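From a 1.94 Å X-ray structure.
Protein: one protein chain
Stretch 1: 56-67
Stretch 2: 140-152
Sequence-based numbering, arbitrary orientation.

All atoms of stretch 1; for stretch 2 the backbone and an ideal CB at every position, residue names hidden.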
# COMPACT_ATOMS: atom_id res chain seq x y z
N LYS C 56 -24.61 -17.13 13.84
CA LYS C 56 -24.85 -18.00 12.69
C LYS C 56 -26.24 -17.72 12.20
O LYS C 56 -27.18 -17.80 13.00
CB LYS C 56 -24.73 -19.47 13.11
CG LYS C 56 -23.38 -19.78 13.76
CD LYS C 56 -23.17 -21.28 13.97
CE LYS C 56 -22.11 -21.51 15.03
NZ LYS C 56 -22.18 -22.91 15.62
N LEU C 57 -26.34 -17.33 10.92
CA LEU C 57 -27.61 -17.26 10.21
C LEU C 57 -27.55 -18.45 9.26
O LEU C 57 -26.83 -18.39 8.27
CB LEU C 57 -27.69 -15.96 9.41
CG LEU C 57 -28.49 -14.83 10.00
CD1 LEU C 57 -28.33 -14.59 11.54
CD2 LEU C 57 -28.36 -13.55 9.19
N GLY C 58 -28.19 -19.55 9.65
CA GLY C 58 -28.01 -20.82 8.96
C GLY C 58 -26.52 -21.03 9.04
O GLY C 58 -25.95 -20.99 10.14
N SER C 59 -25.90 -21.16 7.87
CA SER C 59 -24.52 -21.54 7.78
C SER C 59 -23.62 -20.33 7.68
O SER C 59 -22.43 -20.48 7.68
CB SER C 59 -24.31 -22.43 6.57
OG SER C 59 -24.78 -23.75 6.81
N THR C 60 -24.19 -19.14 7.51
CA THR C 60 -23.39 -17.94 7.57
C THR C 60 -22.92 -17.78 9.01
O THR C 60 -23.70 -17.83 9.95
CB THR C 60 -24.22 -16.68 7.19
OG1 THR C 60 -24.37 -16.62 5.77
CG2 THR C 60 -23.53 -15.42 7.65
N GLN C 61 -21.61 -17.58 9.21
CA GLN C 61 -21.12 -17.41 10.58
C GLN C 61 -20.27 -16.22 10.62
O GLN C 61 -19.38 -16.08 9.79
CB GLN C 61 -20.21 -18.56 10.94
CG GLN C 61 -20.88 -19.85 10.69
CD GLN C 61 -20.36 -20.89 11.61
OE1 GLN C 61 -20.07 -20.60 12.76
NE2 GLN C 61 -20.22 -22.10 11.11
N VAL C 62 -20.48 -15.35 11.60
CA VAL C 62 -19.58 -14.25 11.72
C VAL C 62 -19.21 -14.06 13.19
O VAL C 62 -20.04 -14.27 14.07
CB VAL C 62 -20.15 -12.97 11.11
CG1 VAL C 62 -21.18 -13.24 10.04
CG2 VAL C 62 -20.60 -12.09 12.12
N LEU C 63 -17.95 -13.77 13.45
CA LEU C 63 -17.50 -13.51 14.81
C LEU C 63 -17.22 -12.07 14.89
O LEU C 63 -16.46 -11.51 14.03
CB LEU C 63 -16.11 -14.11 14.98
CG LEU C 63 -15.72 -14.86 16.22
CD1 LEU C 63 -14.16 -15.12 16.29
CD2 LEU C 63 -16.40 -14.39 17.58
N VAL C 64 -17.66 -11.45 15.97
CA VAL C 64 -17.27 -10.08 16.21
C VAL C 64 -16.61 -10.01 17.54
O VAL C 64 -17.06 -10.63 18.53
CB VAL C 64 -18.51 -9.10 16.21
CG1 VAL C 64 -18.13 -7.67 16.69
CG2 VAL C 64 -19.03 -9.07 14.87
N GLY C 65 -15.50 -9.29 17.56
CA GLY C 65 -14.78 -9.08 18.82
C GLY C 65 -14.82 -7.59 19.10
O GLY C 65 -14.77 -6.79 18.16
N ILE C 66 -14.97 -7.22 20.38
CA ILE C 66 -14.90 -5.83 20.80
C ILE C 66 -13.66 -5.69 21.59
O ILE C 66 -13.42 -6.46 22.49
CB ILE C 66 -16.11 -5.42 21.70
CG1 ILE C 66 -17.44 -5.70 21.00
CG2 ILE C 66 -15.96 -3.99 22.16
CD1 ILE C 66 -17.75 -4.90 19.74
N LYS C 67 -12.80 -4.77 21.18
CA LYS C 67 -11.65 -4.46 22.00
C LYS C 67 -11.68 -3.00 22.21
O LYS C 67 -11.90 -2.26 21.26
CB LYS C 67 -10.34 -4.72 21.25
CG LYS C 67 -10.17 -6.07 20.71
CD LYS C 67 -9.80 -6.96 21.83
CE LYS C 67 -8.31 -6.81 22.04
NZ LYS C 67 -8.00 -7.63 23.19
N UNK C 140 -13.14 -0.70 19.25
CA UNK C 140 -13.01 -1.40 17.97
C UNK C 140 -14.02 -2.55 17.83
O UNK C 140 -14.04 -3.51 18.63
CB UNK C 140 -11.59 -1.94 17.82
N UNK C 141 -14.87 -2.43 16.83
CA UNK C 141 -15.79 -3.46 16.50
C UNK C 141 -15.11 -4.19 15.35
O UNK C 141 -14.99 -3.66 14.24
CB UNK C 141 -17.18 -2.92 16.15
N UNK C 142 -14.57 -5.37 15.65
CA UNK C 142 -13.79 -6.06 14.64
C UNK C 142 -14.61 -7.28 14.22
O UNK C 142 -14.94 -8.18 15.06
CB UNK C 142 -12.40 -6.45 15.16
N UNK C 143 -14.95 -7.30 12.95
CA UNK C 143 -15.92 -8.29 12.44
C UNK C 143 -15.08 -9.20 11.59
O UNK C 143 -14.44 -8.73 10.61
CB UNK C 143 -17.08 -7.67 11.66
N UNK C 144 -15.05 -10.46 12.00
CA UNK C 144 -14.37 -11.50 11.31
C UNK C 144 -15.43 -12.43 10.70
O UNK C 144 -16.05 -13.27 11.42
CB UNK C 144 -13.42 -12.25 12.25
N UNK C 145 -15.66 -12.29 9.40
CA UNK C 145 -16.71 -13.14 8.76
C UNK C 145 -16.03 -14.50 8.59
O UNK C 145 -14.95 -14.54 8.02
CB UNK C 145 -17.21 -12.58 7.43
N UNK C 146 -16.60 -15.57 9.17
CA UNK C 146 -15.97 -16.90 9.16
C UNK C 146 -16.55 -17.84 8.10
O UNK C 146 -15.89 -18.77 7.72
CB UNK C 146 -16.12 -17.55 10.54
N UNK C 147 -17.77 -17.60 7.61
CA UNK C 147 -18.36 -18.50 6.61
C UNK C 147 -19.45 -17.68 6.00
O UNK C 147 -20.33 -17.25 6.69
CB UNK C 147 -18.88 -19.81 7.20
N UNK C 148 -19.37 -17.46 4.70
CA UNK C 148 -20.30 -16.61 4.00
C UNK C 148 -21.30 -17.51 3.31
O UNK C 148 -20.99 -18.20 2.31
CB UNK C 148 -19.59 -15.69 3.01
N UNK C 149 -22.52 -17.59 3.87
CA UNK C 149 -23.55 -18.32 3.19
C UNK C 149 -24.74 -17.42 3.04
O UNK C 149 -25.87 -17.87 3.16
CB UNK C 149 -23.91 -19.61 3.93
N UNK C 150 -24.46 -16.14 2.91
CA UNK C 150 -25.49 -15.18 2.57
C UNK C 150 -25.87 -14.35 3.75
O UNK C 150 -25.78 -14.78 4.91
CB UNK C 150 -26.73 -15.89 2.01
N UNK C 151 -26.41 -13.16 3.46
CA UNK C 151 -26.78 -12.24 4.50
C UNK C 151 -25.72 -11.87 5.53
O UNK C 151 -25.96 -11.89 6.72
CB UNK C 151 -27.98 -12.83 5.24
N UNK C 152 -24.50 -11.48 5.07
CA UNK C 152 -23.51 -11.00 5.96
C UNK C 152 -24.00 -9.77 6.71
O UNK C 152 -23.71 -9.60 7.87
CB UNK C 152 -22.22 -10.70 5.19

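The backbones of 140-147 and 60-67 run antiparallel at 155°; as in any pleated strand, CB directions alternate between the sheet faces, until the bulge at 146 interrupts the pattern.

At 140 the CB shares a face with Lys67, 3.5 Å from Lys67 O. The Lys67 side chain leads away, so beyond its backbone oxygen stretch 1 offers little; an aromatic or large aliphatic group would suit. The residue is Phe140 (chi1 m), with Lys67 O near the plane of the ring at its edge.

At 141 the CB lies 4.1 Å from Ile66 CD1 and 4.9 Å from Val64 CG1, an apolar site for Val, Ile or Leu. Ile141 fills it: CG2 reaches Val64 CG1 at 3.6 Å and CG1 meets Ile66 CD1 at 3.9 Å.

Position 142 pairs with Gly65, which offers no side chain, so stretch 1 imposes little and many residues would fit. Asp142 is found; its carboxylate is hydrogen-bonded elsewhere in the structure. Its backbone does the pairing, N to Gly65 O at 2.9 Å and O from Gly65 N at 2.8 Å.

The CB of 143 is 4.0 Å from Val64 CG2, favouring a beta-branched or other aliphatic group. Val143 (chi1 t) places CG2 3.9 Å from Val64 CG2 and CG1 4.4 Å from Val62 CG2.

At 144 the CB is on the face of Leu63, 3.6 Å from Leu63 O. An apolar residue could pack there, and a longer polar one could lead away. His144 does the latter, its CB 4.2 Å from Leu63 CB.

For 145, the CB is 4.7 Å from Val62 CB, suiting a small aliphatic. Val145 (chi1 t) brings CG2 to 4.3 Å from Val62 CB.

Between Gln61 and Val62 the register slips by one, a beta bulge: Gln61 O accepts from the backbone N of both 146 and 147. The CB of 146 points sideways, with Leu63 within range of a longer aliphatic; Leu146 puts CD1 4.2 Å from Leu63 CB.

At 147 the CB lies 3.6 Å from Ser59 O and 4.0 Å from Gln61 CG, allowing polar or modest aliphatic groups. Asp147 keeps CB against Gln61 CG (3.9 Å); its carboxylate bonds elsewhere.

Position 148 points away, and stretch 1 does not discriminate; it is His148.

At 149 the CB points toward stretch 1 near the Leu57-Thr60 turn, where Ser59 N has no partner within stretch 1 and could be served, directly or through water, by Asp, Asn or Ser. In Asp149, OD1 takes a water (2.5 Å) that accepts from Ser59 N (2.8 Å).

Position 150, at phi/psi 106/156, would jam a CB against the preceding carbonyl, calling for glycine. Gly150 O accepts from Thr60 OG1 at 2.5 Å, very short, with OG1 less surely placed.

The CB of 151 lies 4.0 Å from Leu57 CD2; positive phi suits Asn or Gly. Asn151 N-caps the following helix, ND2 3.6 Å from Leu57 CD2.

At 152 the CB points away, but a long aliphatic could return: Leu152 CD2 reaches Thr60 CG2 at 4.0 Å.

Stretch 2 140-152: FIDVHVLDHDGNL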
# COMPACT_ATOMS: atom_id res chain seq x y z
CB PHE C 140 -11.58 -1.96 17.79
CG PHE C 140 -10.53 -0.94 17.82
CD1 PHE C 140 -9.95 -0.58 19.03
CD2 PHE C 140 -10.08 -0.34 16.65
CE1 PHE C 140 -8.92 0.39 19.05
CE2 PHE C 140 -9.06 0.64 16.69
CZ PHE C 140 -8.49 0.98 17.87
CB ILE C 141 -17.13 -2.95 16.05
CG1 ILE C 141 -17.70 -2.01 17.10
CG2 ILE C 141 -18.03 -4.15 15.76
CD1 ILE C 141 -19.05 -1.47 16.74
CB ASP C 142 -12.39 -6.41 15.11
CG ASP C 142 -11.49 -5.25 15.12
OD1 ASP C 142 -10.97 -4.92 16.21
OD2 ASP C 142 -11.34 -4.57 14.07
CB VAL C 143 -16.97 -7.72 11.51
CG1 VAL C 143 -17.85 -8.90 10.99
CG2 VAL C 143 -17.80 -6.58 12.20
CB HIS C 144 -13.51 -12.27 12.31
CG HIS C 144 -12.12 -12.50 11.85
ND1 HIS C 144 -11.28 -11.47 11.53
CD2 HIS C 144 -11.39 -13.64 11.73
CE1 HIS C 144 -10.11 -11.96 11.16
NE2 HIS C 144 -10.14 -13.27 11.32
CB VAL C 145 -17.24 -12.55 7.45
CG1 VAL C 145 -18.05 -13.60 6.65
CG2 VAL C 145 -18.10 -11.33 7.76
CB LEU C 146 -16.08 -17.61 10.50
CG LEU C 146 -15.53 -16.89 11.71
CD1 LEU C 146 -15.88 -17.70 12.91
CD2 LEU C 146 -13.99 -16.66 11.56
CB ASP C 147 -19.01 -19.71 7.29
CG ASP C 147 -18.84 -21.00 6.51
OD1 ASP C 147 -19.23 -22.04 7.08
OD2 ASP C 147 -18.32 -21.01 5.37
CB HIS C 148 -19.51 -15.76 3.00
CG HIS C 148 -20.38 -15.00 2.06
ND1 HIS C 148 -21.73 -14.79 2.29
CD2 HIS C 148 -20.10 -14.39 0.88
CE1 HIS C 148 -22.23 -14.09 1.29
NE2 HIS C 148 -21.26 -13.83 0.43
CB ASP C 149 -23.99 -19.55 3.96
CG ASP C 149 -24.67 -20.57 3.05
OD1 ASP C 149 -25.52 -21.36 3.52
OD2 ASP C 149 -24.30 -20.61 1.84
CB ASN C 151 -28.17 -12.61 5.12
CG ASN C 151 -28.82 -11.44 5.77
OD1 ASN C 151 -28.39 -10.31 5.55
ND2 ASN C 151 -29.92 -11.67 6.54
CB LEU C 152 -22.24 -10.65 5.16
CG LEU C 152 -21.58 -11.80 4.41
CD1 LEU C 152 -20.34 -11.32 3.66
CD2 LEU C 152 -21.27 -12.91 5.44
O HOH W 1 -27.13 -20.97 5.33
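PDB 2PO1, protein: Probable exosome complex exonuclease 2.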